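Local structure of aspartokinase (Synechocystis, 3L76) at residues T182-P185 and R186-P189; A195-T198 and C199-L203. The protein probably catalyses the ATP-dependent phosphorylation of aspartate to 4-phospho-L-aspartate, which leads toward threonine and lysine, and binds both of these amino acids. All coordinates share one frame; numbering follows the deposited sequence.

Contact 1 (T182-P185 and R186-P189); sequences TTDP and RLVP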
loop_
_atom_site.group_PDB
_atom_site.type_symbol
_atom_site.label_atom_id
_atom_site.label_comp_id
_atom_site.label_asym_id
_atom_site.label_seq_id
_atom_site.Cartn_x
_atom_site.Cartn_y
_atom_site.Cartn_z
ATOM N N THR A 182 10.258 -29.423 22.730
ATOM C CA THR A 182 9.435 -30.397 23.449
ATOM C C THR A 182 8.563 -29.740 24.505
ATOM O O THR A 182 7.527 -30.284 24.902
ATOM C CB THR A 182 10.286 -31.470 24.137
ATOM O OG1 THR A 182 11.369 -30.844 24.834
ATOM C CG2 THR A 182 10.827 -32.452 23.118
ATOM N N THR A 183 8.993 -28.574 24.972
ATOM C CA THR A 183 8.178 -27.795 25.889
ATOM C C THR A 183 8.715 -26.377 26.023
ATOM O O THR A 183 9.624 -25.979 25.294
ATOM C CB THR A 183 8.066 -28.461 27.272
ATOM O OG1 THR A 183 6.978 -27.877 27.987
ATOM C CG2 THR A 183 9.345 -28.279 28.063
ATOM N N ASP A 184 8.128 -25.618 26.943
ATOM C CA ASP A 184 8.515 -24.234 27.175
ATOM C C ASP A 184 9.829 -24.149 27.934
ATOM O O ASP A 184 9.874 -24.439 29.127
ATOM C CB ASP A 184 7.423 -23.511 27.958
ATOM C CG ASP A 184 7.814 -22.098 28.340
ATOM O OD1 ASP A 184 7.093 -21.477 29.148
ATOM O OD2 ASP A 184 8.838 -21.608 27.838
ATOM N N PRO A 185 10.896 -23.714 27.244
ATOM C CA PRO A 185 12.266 -23.642 27.773
ATOM C C PRO A 185 12.315 -22.815 29.045
ATOM O O PRO A 185 13.110 -23.092 29.941
ATOM C CB PRO A 185 13.031 -22.897 26.676
ATOM C CG PRO A 185 12.194 -22.985 25.478
ATOM C CD PRO A 185 10.779 -23.049 25.938
ATOM N N ARG A 186 11.467 -21.796 29.101
ATOM C CA ARG A 186 11.388 -20.922 30.256
ATOM C C ARG A 186 11.065 -21.676 31.547
ATOM O O ARG A 186 11.402 -21.206 32.625
ATOM C CB ARG A 186 10.375 -19.799 30.015
ATOM C CG ARG A 186 10.882 -18.692 29.102
ATOM C CD ARG A 186 9.834 -17.592 28.910
ATOM N NE ARG A 186 9.067 -17.731 27.670
ATOM C CZ ARG A 186 7.826 -18.206 27.590
ATOM N NH1 ARG A 186 7.185 -18.597 28.683
ATOM N NH2 ARG A 186 7.221 -18.286 26.411
ATOM N N LEU A 187 10.427 -22.840 31.441
ATOM C CA LEU A 187 10.115 -23.637 32.627
ATOM C C LEU A 187 10.948 -24.907 32.692
ATOM O O LEU A 187 11.192 -25.436 33.769
ATOM C CB LEU A 187 8.630 -23.989 32.673
ATOM C CG LEU A 187 7.637 -22.880 32.332
ATOM C CD1 LEU A 187 6.211 -23.369 32.543
ATOM C CD2 LEU A 187 7.908 -21.647 33.164
ATOM N N VAL A 188 11.376 -25.401 31.537
ATOM C CA VAL A 188 12.172 -26.619 31.480
ATOM C C VAL A 188 13.343 -26.461 30.515
ATOM O O VAL A 188 13.236 -26.801 29.334
ATOM C CB VAL A 188 11.316 -27.820 31.061
ATOM C CG1 VAL A 188 12.146 -29.094 31.069
ATOM C CG2 VAL A 188 10.095 -27.946 31.976
ATOM N N PRO A 189 14.474 -25.943 31.022
ATOM C CA PRO A 189 15.665 -25.640 30.212
ATOM C C PRO A 189 16.156 -26.824 29.380
ATOM O O PRO A 189 16.777 -26.612 28.335
ATOM C CB PRO A 189 16.718 -25.259 31.263
ATOM C CG PRO A 189 15.938 -24.785 32.439
ATOM C CD PRO A 189 14.677 -25.619 32.448
#

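Contact 2 (A195-T198 and C199-L203); sequences AEIT and CDEML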
loop_
_atom_site.group_PDB
_atom_site.type_symbol
_atom_site.label_atom_id
_atom_site.label_comp_id
_atom_site.label_asym_id
_atom_site.label_seq_id
_atom_site.Cartn_x
_atom_site.Cartn_y
_atom_site.Cartn_z
ATOM N N ALA A 195 13.068 -32.973 15.976
ATOM C CA ALA A 195 13.421 -33.188 14.576
ATOM C C ALA A 195 12.141 -33.295 13.749
ATOM O O ALA A 195 11.997 -32.649 12.711
ATOM C CB ALA A 195 14.264 -34.443 14.420
ATOM N N GLU A 196 11.213 -34.107 14.246
ATOM C CA GLU A 196 9.959 -34.388 13.565
ATOM C C GLU A 196 8.787 -34.192 14.496
ATOM O O GLU A 196 8.882 -34.454 15.688
ATOM C CB GLU A 196 9.924 -35.837 13.068
ATOM C CG GLU A 196 10.549 -36.052 11.703
ATOM C CD GLU A 196 10.164 -37.388 11.099
ATOM O OE1 GLU A 196 9.380 -38.119 11.742
ATOM O OE2 GLU A 196 10.641 -37.698 9.983
ATOM N N ILE A 197 7.672 -33.740 13.940
ATOM C CA ILE A 197 6.415 -33.711 14.668
ATOM C C ILE A 197 5.292 -33.903 13.656
ATOM O O ILE A 197 5.408 -33.450 12.516
ATOM C CB ILE A 197 6.218 -32.395 15.446
ATOM C CG1 ILE A 197 4.979 -32.502 16.350
ATOM C CG2 ILE A 197 6.082 -31.211 14.492
ATOM C CD1 ILE A 197 4.683 -31.265 17.183
ATOM N N THR A 198 4.220 -34.592 14.048
ATOM C CA THR A 198 3.097 -34.773 13.129
ATOM C C THR A 198 2.195 -33.543 13.109
ATOM O O THR A 198 2.130 -32.791 14.078
ATOM C CB THR A 198 2.239 -36.037 13.433
ATOM O OG1 THR A 198 1.426 -35.822 14.591
ATOM C CG2 THR A 198 3.102 -37.263 13.628
ATOM N N CYS A 199 1.517 -33.330 11.989
ATOM C CA CYS A 199 0.542 -32.263 11.896
ATOM C C CYS A 199 -0.391 -32.337 13.093
ATOM O O CYS A 199 -0.592 -31.346 13.802
ATOM C CB CYS A 199 -0.261 -32.375 10.595
ATOM S SG CYS A 199 0.719 -32.030 9.100
ATOM N N ASP A 200 -0.954 -33.518 13.323
ATOM C CA ASP A 200 -1.932 -33.675 14.383
ATOM C C ASP A 200 -1.334 -33.331 15.745
ATOM O O ASP A 200 -1.977 -32.663 16.558
ATOM C CB ASP A 200 -2.543 -35.074 14.356
ATOM C CG ASP A 200 -3.590 -35.222 13.277
ATOM O OD1 ASP A 200 -4.228 -34.210 12.937
ATOM O OD2 ASP A 200 -3.791 -36.340 12.772
ATOM N N GLU A 201 -0.096 -33.761 15.968
ATOM C CA GLU A 201 0.606 -33.445 17.197
ATOM C C GLU A 201 0.809 -31.955 17.282
ATOM O O GLU A 201 0.631 -31.363 18.333
ATOM C CB GLU A 201 1.957 -34.165 17.267
ATOM C CG GLU A 201 1.852 -35.672 17.400
ATOM C CD GLU A 201 3.190 -36.364 17.294
ATOM O OE1 GLU A 201 3.283 -37.531 17.719
ATOM O OE2 GLU A 201 4.143 -35.746 16.782
ATOM N N MET A 202 1.184 -31.351 16.158
ATOM C CA MET A 202 1.478 -29.927 16.117
ATOM C C MET A 202 0.223 -29.145 16.448
ATOM O O MET A 202 0.273 -28.118 17.122
ATOM C CB MET A 202 2.009 -29.532 14.742
ATOM C CG MET A 202 2.494 -28.081 14.631
ATOM S SD MET A 202 3.900 -27.711 15.688
ATOM C CE MET A 202 3.166 -26.584 16.876
ATOM N N LEU A 203 -0.907 -29.646 15.970
ATOM C CA LEU A 203 -2.190 -29.029 16.261
ATOM C C LEU A 203 -2.545 -29.148 17.748
ATOM O O LEU A 203 -2.946 -28.173 18.371
ATOM C CB LEU A 203 -3.293 -29.632 15.381
ATOM C CG LEU A 203 -3.209 -29.301 13.879
ATOM C CD1 LEU A 203 -4.210 -30.096 13.056
ATOM C CD2 LEU A 203 -3.424 -27.819 13.634
#

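Contact 1 (T182-P185 and R186-P189)
Asp184 folds the chain back on itself through an Asx turn overlaid on a proline-led backbone turn: its carboxylate oxygen OD2 accepts from Arg186 N at 2.9 Å, while its carbonyl receives the amides of Leu187 and Val188. The amide of Arg186 meets OD2 from well above the carboxylate plane. Asp184 O takes Leu187 N at 2.9 Å, tilted out of the carbonyl plane, and Val188 N at 3.0 Å, which lies in that plane. Pro185 and Arg186 both have helix-like backbone angles, which lets Asp184 O accept from the residues three and four further on, a single helical turn. The same carboxylate holds the Arg186 side chain: Asp184 OD1 makes a salt bridge to Arg186 NH1 at 2.9 Å. Asp184 OD2 sits over the centre of the Arg186 guanidinium, 3.5 Å above its plane, and the two planes stand 64° apart, so this is not a flat two-pronged pairing. The bend of the arginine at chi3 (-98°) folds the group back over the acid. Leu187 CG lies against the other oxygen, 3.5 Å from Asp184 OD1.

Farther out, Thr183 hydrogen-bonds through OG1 to Val438 O, and Leu187 and Val188 rest on helix 577-587 at Leu581 and His585 respectively. The loop thus packs the kinase part against the C-terminal ACT region. Its Thr-Asp-Pro-Arg run is familiar from aspartokinases, where this region probably borders the nucleotide pocket. The side chains of Thr183 and Val188 cross at about a right angle, Thr183 CG2 lying 3.6 Å from Val188 CB.

Contact 2 (A195-T198 and C199-L203)
Thr198, the last residue of strand 196-198, meets Glu201 in the first turn of the following helix through both its backbone and its side chain. Its OG1 accepts from Glu201 N at 2.9 Å, and its own amide points back at Glu201 OE2, 3.0 Å away, with an almost straight N-H...O angle of 179°. OG1 and OE2 are both somewhat uncertainly placed in the model, but the pair of reciprocal bonds fits a capping box with Thr198 as N-cap. The glutamate can close it because its chain runs extended beyond CG, carrying the carboxylate back to the end of the strand. Met202 N continues the helical pattern, bonding to Thr198 O at 2.7 Å. The chain turns sharply here: the axes of strand 196-198 and helix 199-203 make an angle of 82°.

Beyond the box, Arg436 forms a salt bridge with Glu201 OE2, and Ser535 meets Glu201 OE1 through its backbone N and Thr198 OG1 through its hydroxyl OG. Were Glu201 replaced by an alanine, the amide of Thr198 would probably lose its acceptor and Arg436 its salt-bridge partner. Ile197 runs alongside Glu201 in the opposite direction, its CG1 3.6 Å from Glu201 CB. With CG1 anti to the backbone N (chi1 -172°), the isoleucine extends over the helix until CD1 lies 3.6 Å from Met202 CA and 3.9 Å from Met202 SD.

Overall arrangement
Contact 1 closes before contact 2 opens along the chain, and both belong to the amino acid kinase part of the protein. The first occupies the loop after strand 170-175; the second is the junction of strand 196-198 with helix 199-204, where the strand pairs in parallel with strand 240-243 of the mixed sheet. Their centres are about 17 Å apart, and their nearest atoms, about 8 Å apart, do not touch. Both nevertheless place kinase-part residues against the ACT region, which binds lysine and threonine; the side chain of Glu201, in contact 2, is about 12 Å from a bound lysine. Whether either contact transmits a regulatory signal is not settled by the geometry.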